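Local coordinates for protein endo-xylogalacturonan hydrolase A (Aspergillus tubingensis, PDB 4C2L) that hydrolyses xylogalacturonan, the xylose-substituted galacturonan of the hairy regions of pectin, as a secreted glycoside hydrolase of family 28, at residues A[17-21]-A[46-51]; A[206-212]-A[227-231]. One frame throughout, in Å; residues are numbered along the deposited sequence. Where two conformers were deposited one is given.

Contact 1: residues A[17-21]-A[46-51]; sequences AVCTP and GTIVFP. With MAN (alpha-D-mannopyranose), chain C.
The carbonyl oxygen of Thr-47 takes the shortest backbone bond here, 2.8 Å from Cys-19 N to Thr-47 O, with an N-H...O angle of 158°, and the CA-H of Val-18 leans on the same oxygen. Thr-47 N gives its hydrogen to Ala-17 O and Val-49 N to Cys-19 O, so strand 18-19 runs parallel to strand 47-50 with Val-18 beside Thr-47 and Cys-19 beside Ile-48. Gly-46, whose CA lies 3.4 Å from Ala-17 O, has no side chain to fill the space in which that carbonyl sits.

On the face that carries Val-18, Thr-47 and Val-49, beta-branched side chains favour the extended backbone. With Val-18 CG1 anti to its backbone N (chi1 -177°), that methyl reaches Val-49 CG2 at 3.8 Å, while CG2 lies alongside Thr-47 CB. The other face holds Cys-19 and Ile-48; Cys-19 SG is tied to Cys-42 at the end of helix 32-42. Pro-21, which has no N-H to offer, sets its ring crosswise to the side chains of Ile-48 and Phe-50, Pro-21 CG standing 3.8 Å from Phe-50 CE1. Tyr-56 meets that phenyl ring edge-to-face.

Thr-20 bears an O-linked mannose through a 1.4 Å bond from Thr-20 OG1 to MAN C1. Its methyl, Thr-20 CG2, lies 3.8 Å from Pro-51 CG. The sugar lies over the side chains of Val-18 and Val-49, MAN O3 coming 3.4 Å from Val-18 CG1. The chemistry thus divides by face: one valine-lined side carries the glycan, and the other is fastened to the helix by a disulfide and apolar packing.

Contact 2: residues A[206-212]-A[227-231]; sequences VVNDDDC and ISCTG. With NAG (2-acetamido-2-deoxy-beta-D-glucopyranose), chain D.
Cys-212 reaches back to strand 227-230 through its side chain. Its CB stands 3.7 Å from Cys-229 CB, and SG, held anti to the backbone N (chi1 -165°), closes a disulfide with Cys-229 SG (chi3 -76°). Ile-227 CD1 flanks Cys-212 SG at 3.7 Å, and Ile-235 and Met-258 also touch the two buried cysteines.

Alongside, the strands pair in parallel: Val-206 N bonds to Ser-228 O at 2.7 Å, Thr-230 N to Val-206 O, and Asn-208 N to Thr-230 O. Thr-230 CG2 comes 3.8 Å from NAG O7 of an attached glycan. Gly-231, with a positive phi of 81°, ends the pairing where a side chain would run into Asn-208 O.

Beyond Val-207 the chain turns the corner toward strand 213-215. Asn-208 suits the bend because its amide NH2 can serve several carbonyls: ND2 bonds to Thr-188 O and weakly to Asp-210 O and Asp-211 O. Asp-211 N donates to Asp-210 OD1 at 2.7 Å, which helps to orient that carboxylate. Asp-210, by similarity the proton donor, lies near Asp-189 and His-233, the latter also assigned to the active site by similarity; such aspartates beside a histidine are characteristic of the family 28 active site on a right-handed parallel beta-helix.

Overall arrangement
Contact 1 closes before contact 2 opens along the chain, and their centres lie 32 Å apart, with about 22 Å between nearest atoms. Both are parallel strand pairings, the first joined through helix 32-42, the second through strands of the coil; strand-to-strand pairing links them by way of 47-50, 70-74, 102-105, 142-152, 168-176 and 199-207. Residues 17-21 and 46-51 belong to the N-terminal end of the beta-helix, far from the annotated sites. Residues 206-212 and 227-231 sit mid-solenoid, about 9 Å from the chain centre, within the second PbH1 repeat. The protein thus has an end covered by a helix and, on its middle turns, what is by similarity the catalytic site, with glycans near both.

Contact 1: residues A[17-21]-A[46-51]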
loop_
_atom_site.group_PDB
_atom_site.type_symbol
_atom_site.label_atom_id
_atom_site.label_comp_id
_atom_site.label_asym_id
_atom_site.label_seq_id
_atom_site.Cartn_x
_atom_site.Cartn_y
_atom_site.Cartn_z
ATOM N N ALA A 17 -14.108 -24.586 -19.021
ATOM C CA ALA A 17 -15.543 -24.541 -18.625
ATOM C C ALA A 17 -15.830 -23.329 -17.735
ATOM O O ALA A 17 -14.915 -22.775 -17.115
ATOM C CB ALA A 17 -15.921 -25.829 -17.905
ATOM N N VAL A 18 -17.094 -22.925 -17.688
ATOM C CA VAL A 18 -17.532 -21.771 -16.899
ATOM C C VAL A 18 -18.447 -22.225 -15.756
ATOM O O VAL A 18 -19.383 -22.986 -15.970
ATOM C CB VAL A 18 -18.260 -20.725 -17.771
ATOM C CG1 VAL A 18 -18.644 -19.510 -16.941
ATOM C CG2 VAL A 18 -17.373 -20.299 -18.930
ATOM N N CYS A 19 -18.168 -21.763 -14.542
ATOM C CA CYS A 19 -18.931 -22.170 -13.361
ATOM C C CYS A 19 -19.499 -20.915 -12.711
ATOM O O CYS A 19 -18.784 -19.918 -12.566
ATOM C CB CYS A 19 -17.998 -22.863 -12.348
ATOM S SG CYS A 19 -17.521 -24.576 -12.725
ATOM N N THR A 20 -20.764 -20.957 -12.308
ATOM C CA THR A 20 -21.330 -19.879 -11.507
ATOM C C THR A 20 -21.626 -20.396 -10.108
ATOM O O THR A 20 -22.507 -21.236 -9.951
ATOM C CB THR A 20 -22.619 -19.325 -12.134
ATOM O OG1 THR A 20 -22.324 -18.895 -13.465
ATOM C CG2 THR A 20 -23.189 -18.160 -11.316
ATOM N N PRO A 21 -20.924 -19.878 -9.083
ATOM C CA PRO A 21 -21.181 -20.396 -7.729
ATOM C C PRO A 21 -22.606 -20.143 -7.290
ATOM O O PRO A 21 -23.169 -19.081 -7.567
ATOM C CB PRO A 21 -20.241 -19.584 -6.828
ATOM C CG PRO A 21 -19.319 -18.853 -7.748
ATOM C CD PRO A 21 -19.953 -18.768 -9.097
ATOM N N GLY A 46 -10.270 -22.550 -16.544
ATOM C CA GLY A 46 -11.637 -22.119 -16.807
ATOM C C GLY A 46 -12.015 -20.794 -16.177
ATOM O O GLY A 46 -11.150 -19.983 -15.800
ATOM N N THR A 47 -13.321 -20.580 -16.058
ATOM C CA THR A 47 -13.865 -19.307 -15.629
ATOM C C THR A 47 -14.914 -19.493 -14.544
ATOM O O THR A 47 -15.728 -20.423 -14.596
ATOM C CB THR A 47 -14.462 -18.549 -16.822
ATOM O OG1 THR A 47 -13.447 -18.423 -17.820
ATOM C CG2 THR A 47 -14.960 -17.155 -16.417
ATOM N N ILE A 48 -14.854 -18.613 -13.553
ATOM C CA ILE A 48 -15.851 -18.544 -12.506
ATOM C C ILE A 48 -16.501 -17.166 -12.587
ATOM O O ILE A 48 -15.815 -16.151 -12.705
ATOM C CB ILE A 48 -15.177 -18.782 -11.135
ATOM C CG1 ILE A 48 -14.806 -20.270 -10.996
ATOM C CG2 ILE A 48 -16.053 -18.316 -9.996
ATOM C CD1 ILE A 48 -13.489 -20.636 -11.660
ATOM N N VAL A 49 -17.825 -17.133 -12.554
ATOM C CA VAL A 49 -18.563 -15.887 -12.754
ATOM C C VAL A 49 -19.428 -15.559 -11.538
ATOM O O VAL A 49 -20.227 -16.378 -11.093
ATOM C CB VAL A 49 -19.460 -15.956 -14.024
ATOM C CG1 VAL A 49 -20.354 -14.724 -14.123
ATOM C CG2 VAL A 49 -18.596 -16.099 -15.278
ATOM N N PHE A 50 -19.255 -14.360 -10.991
ATOM C CA PHE A 50 -20.205 -13.825 -10.039
ATOM C C PHE A 50 -21.046 -12.824 -10.821
ATOM O O PHE A 50 -20.551 -11.737 -11.139
ATOM C CB PHE A 50 -19.475 -13.100 -8.900
ATOM C CG PHE A 50 -18.552 -13.982 -8.116
ATOM C CD1 PHE A 50 -19.032 -14.708 -7.035
ATOM C CD2 PHE A 50 -17.206 -14.068 -8.435
ATOM C CE1 PHE A 50 -18.184 -15.519 -6.295
ATOM C CE2 PHE A 50 -16.347 -14.881 -7.699
ATOM C CZ PHE A 50 -16.842 -15.603 -6.621
ATOM N N PRO A 51 -22.308 -13.181 -11.152
ATOM C CA PRO A 51 -23.077 -12.361 -12.082
ATOM C C PRO A 51 -23.381 -10.945 -11.620
ATOM O O PRO A 51 -23.508 -10.672 -10.434
ATOM C CB PRO A 51 -24.413 -13.120 -12.202
ATOM C CG PRO A 51 -24.068 -14.529 -11.854
ATOM C CD PRO A 51 -23.068 -14.374 -10.736
HETATM C C1 MAN C . -23.276 -19.465 -14.396
HETATM C C2 MAN C . -22.510 -19.489 -15.717
HETATM C C3 MAN C . -22.270 -18.075 -16.241
HETATM C C4 MAN C . -23.555 -17.251 -16.232
HETATM C C5 MAN C . -24.239 -17.324 -14.854
HETATM C C6 MAN C . -25.572 -16.584 -14.806
HETATM O O2 MAN C . -23.258 -20.221 -16.674
HETATM O O3 MAN C . -21.746 -18.170 -17.552
HETATM O O4 MAN C . -23.235 -15.919 -16.557
HETATM O O5 MAN C . -24.455 -18.680 -14.507
HETATM O O6 MAN C . -26.534 -17.306 -15.553
#

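Contact 2: residues A[206-212]-A[227-231]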
loop_
_atom_site.group_PDB
_atom_site.type_symbol
_atom_site.label_atom_id
_atom_site.label_comp_id
_atom_site.label_asym_id
_atom_site.label_seq_id
_atom_site.Cartn_x
_atom_site.Cartn_y
_atom_site.Cartn_z
ATOM N N VAL A 206 -7.278 5.619 -4.572
ATOM C CA VAL A 206 -7.288 5.150 -3.184
ATOM C C VAL A 206 -7.788 6.261 -2.279
ATOM O O VAL A 206 -7.301 7.402 -2.334
ATOM C CB VAL A 206 -5.879 4.719 -2.702
ATOM C CG1 VAL A 206 -5.937 4.204 -1.255
ATOM C CG2 VAL A 206 -5.280 3.649 -3.611
ATOM N N VAL A 207 -8.769 5.935 -1.444
ATOM C CA VAL A 207 -9.194 6.813 -0.366
ATOM C C VAL A 207 -9.022 5.981 0.894
ATOM O O VAL A 207 -9.690 4.957 1.061
ATOM C CB VAL A 207 -10.675 7.251 -0.518
ATOM C CG1 VAL A 207 -11.158 8.021 0.720
ATOM C CG2 VAL A 207 -10.875 8.048 -1.796
ATOM N N ASN A 208 -8.104 6.387 1.763
ATOM C CA ASN A 208 -7.798 5.558 2.938
ATOM C C ASN A 208 -7.190 6.379 4.070
ATOM O O ASN A 208 -7.344 7.590 4.110
ATOM C CB ASN A 208 -6.854 4.412 2.527
ATOM C CG ASN A 208 -5.441 4.899 2.218
ATOM O OD1 ASN A 208 -5.218 6.093 2.042
ATOM N ND2 ASN A 208 -4.493 3.976 2.147
ATOM N N ASP A 209 -6.502 5.713 4.992
ATOM C CA ASP A 209 -5.926 6.407 6.135
ATOM C C ASP A 209 -4.538 5.886 6.470
ATOM O O ASP A 209 -4.088 5.993 7.607
ATOM C CB ASP A 209 -6.865 6.307 7.354
ATOM C CG ASP A 209 -6.411 7.159 8.520
ATOM O OD1 ASP A 209 -5.957 8.306 8.290
ATOM O OD2 ASP A 209 -6.474 6.663 9.675
ATOM N N ASP A 210 -3.844 5.343 5.480
ATOM C CA ASP A 210 -2.455 4.922 5.709
ATOM C C ASP A 210 -1.722 4.951 4.386
ATOM O O ASP A 210 -2.180 5.605 3.466
ATOM C CB ASP A 210 -2.366 3.551 6.404
ATOM C CG ASP A 210 -1.134 3.451 7.314
ATOM O OD1 ASP A 210 0.010 3.572 6.800
ATOM O OD2 ASP A 210 -1.298 3.292 8.550
ATOM N N ASP A 211 -0.562 4.307 4.291
ATOM C CA ASP A 211 0.196 4.359 3.043
ATOM C C ASP A 211 -0.654 4.033 1.824
ATOM O O ASP A 211 -1.429 3.079 1.833
ATOM C CB ASP A 211 1.391 3.391 3.109
ATOM C CG ASP A 211 2.409 3.813 4.149
ATOM O OD1 ASP A 211 2.519 5.026 4.388
ATOM O OD2 ASP A 211 3.103 2.951 4.722
ATOM N N CYS A 212 -0.503 4.840 0.786
ATOM C CA CYS A 212 -1.107 4.576 -0.500
ATOM C C CYS A 212 -0.447 3.319 -1.097
ATOM O O CYS A 212 -1.108 2.307 -1.355
ATOM C CB CYS A 212 -0.930 5.805 -1.411
ATOM S SG CYS A 212 -2.049 5.657 -2.813
ATOM N N ILE A 227 -1.787 7.211 -10.237
ATOM C CA ILE A 227 -2.450 6.831 -9.014
ATOM C C ILE A 227 -2.931 8.092 -8.330
ATOM O O ILE A 227 -2.263 9.143 -8.370
ATOM C CB ILE A 227 -1.512 5.976 -8.116
ATOM C CG1 ILE A 227 -2.235 5.522 -6.849
ATOM C CG2 ILE A 227 -0.232 6.740 -7.754
ATOM C CD1 ILE A 227 -1.559 4.330 -6.186
ATOM N N SER A 228 -4.124 8.007 -7.752
ATOM C CA SER A 228 -4.642 9.079 -6.932
ATOM C C SER A 228 -4.863 8.549 -5.523
ATOM O O SER A 228 -5.449 7.479 -5.346
ATOM C CB SER A 228 -5.962 9.593 -7.512
ATOM O OG SER A 228 -6.538 10.517 -6.617
ATOM N N CYS A 229 -4.390 9.296 -4.534
ATOM C CA CYS A 229 -4.491 8.894 -3.122
ATOM C C CYS A 229 -5.021 10.056 -2.296
ATOM O O CYS A 229 -4.467 11.164 -2.340
ATOM C CB CYS A 229 -3.119 8.496 -2.561
ATOM S SG CYS A 229 -2.080 7.501 -3.669
ATOM N N THR A 230 -6.066 9.799 -1.516
ATOM C CA THR A 230 -6.667 10.834 -0.674
ATOM C C THR A 230 -6.672 10.383 0.776
ATOM O O THR A 230 -7.192 9.318 1.085
ATOM C CB THR A 230 -8.118 11.136 -1.118
ATOM O OG1 THR A 230 -8.122 11.571 -2.479
ATOM C CG2 THR A 230 -8.725 12.214 -0.264
ATOM N N GLY A 231 -6.077 11.185 1.650
ATOM C CA GLY A 231 -6.060 10.891 3.074
ATOM C C GLY A 231 -4.991 9.898 3.479
ATOM O O GLY A 231 -4.968 9.439 4.621
HETATM C C1 NAG D . -9.179 17.522 1.750
HETATM C C2 NAG D . -10.615 17.106 1.468
HETATM C C3 NAG D . -11.564 18.307 1.459
HETATM C C4 NAG D . -11.385 19.148 2.716
HETATM C C5 NAG D . -9.905 19.524 2.824
HETATM C C6 NAG D . -9.619 20.402 4.037
HETATM C C7 NAG D . -11.145 15.328 -0.116
HETATM C C8 NAG D . -11.099 14.966 -1.570
HETATM N N2 NAG D . -10.663 16.531 0.147
HETATM O O3 NAG D . -12.887 17.829 1.347
HETATM O O4 NAG D . -12.190 20.313 2.651
HETATM O O5 NAG D . -9.127 18.329 2.910
HETATM O O6 NAG D . -9.974 19.691 5.200
HETATM O O7 NAG D . -11.598 14.564 0.743
HETATM O O HOH W 1 -7.957 9.353 -4.334
HETATM O O HOH W 2 -7.261 10.098 6.275
#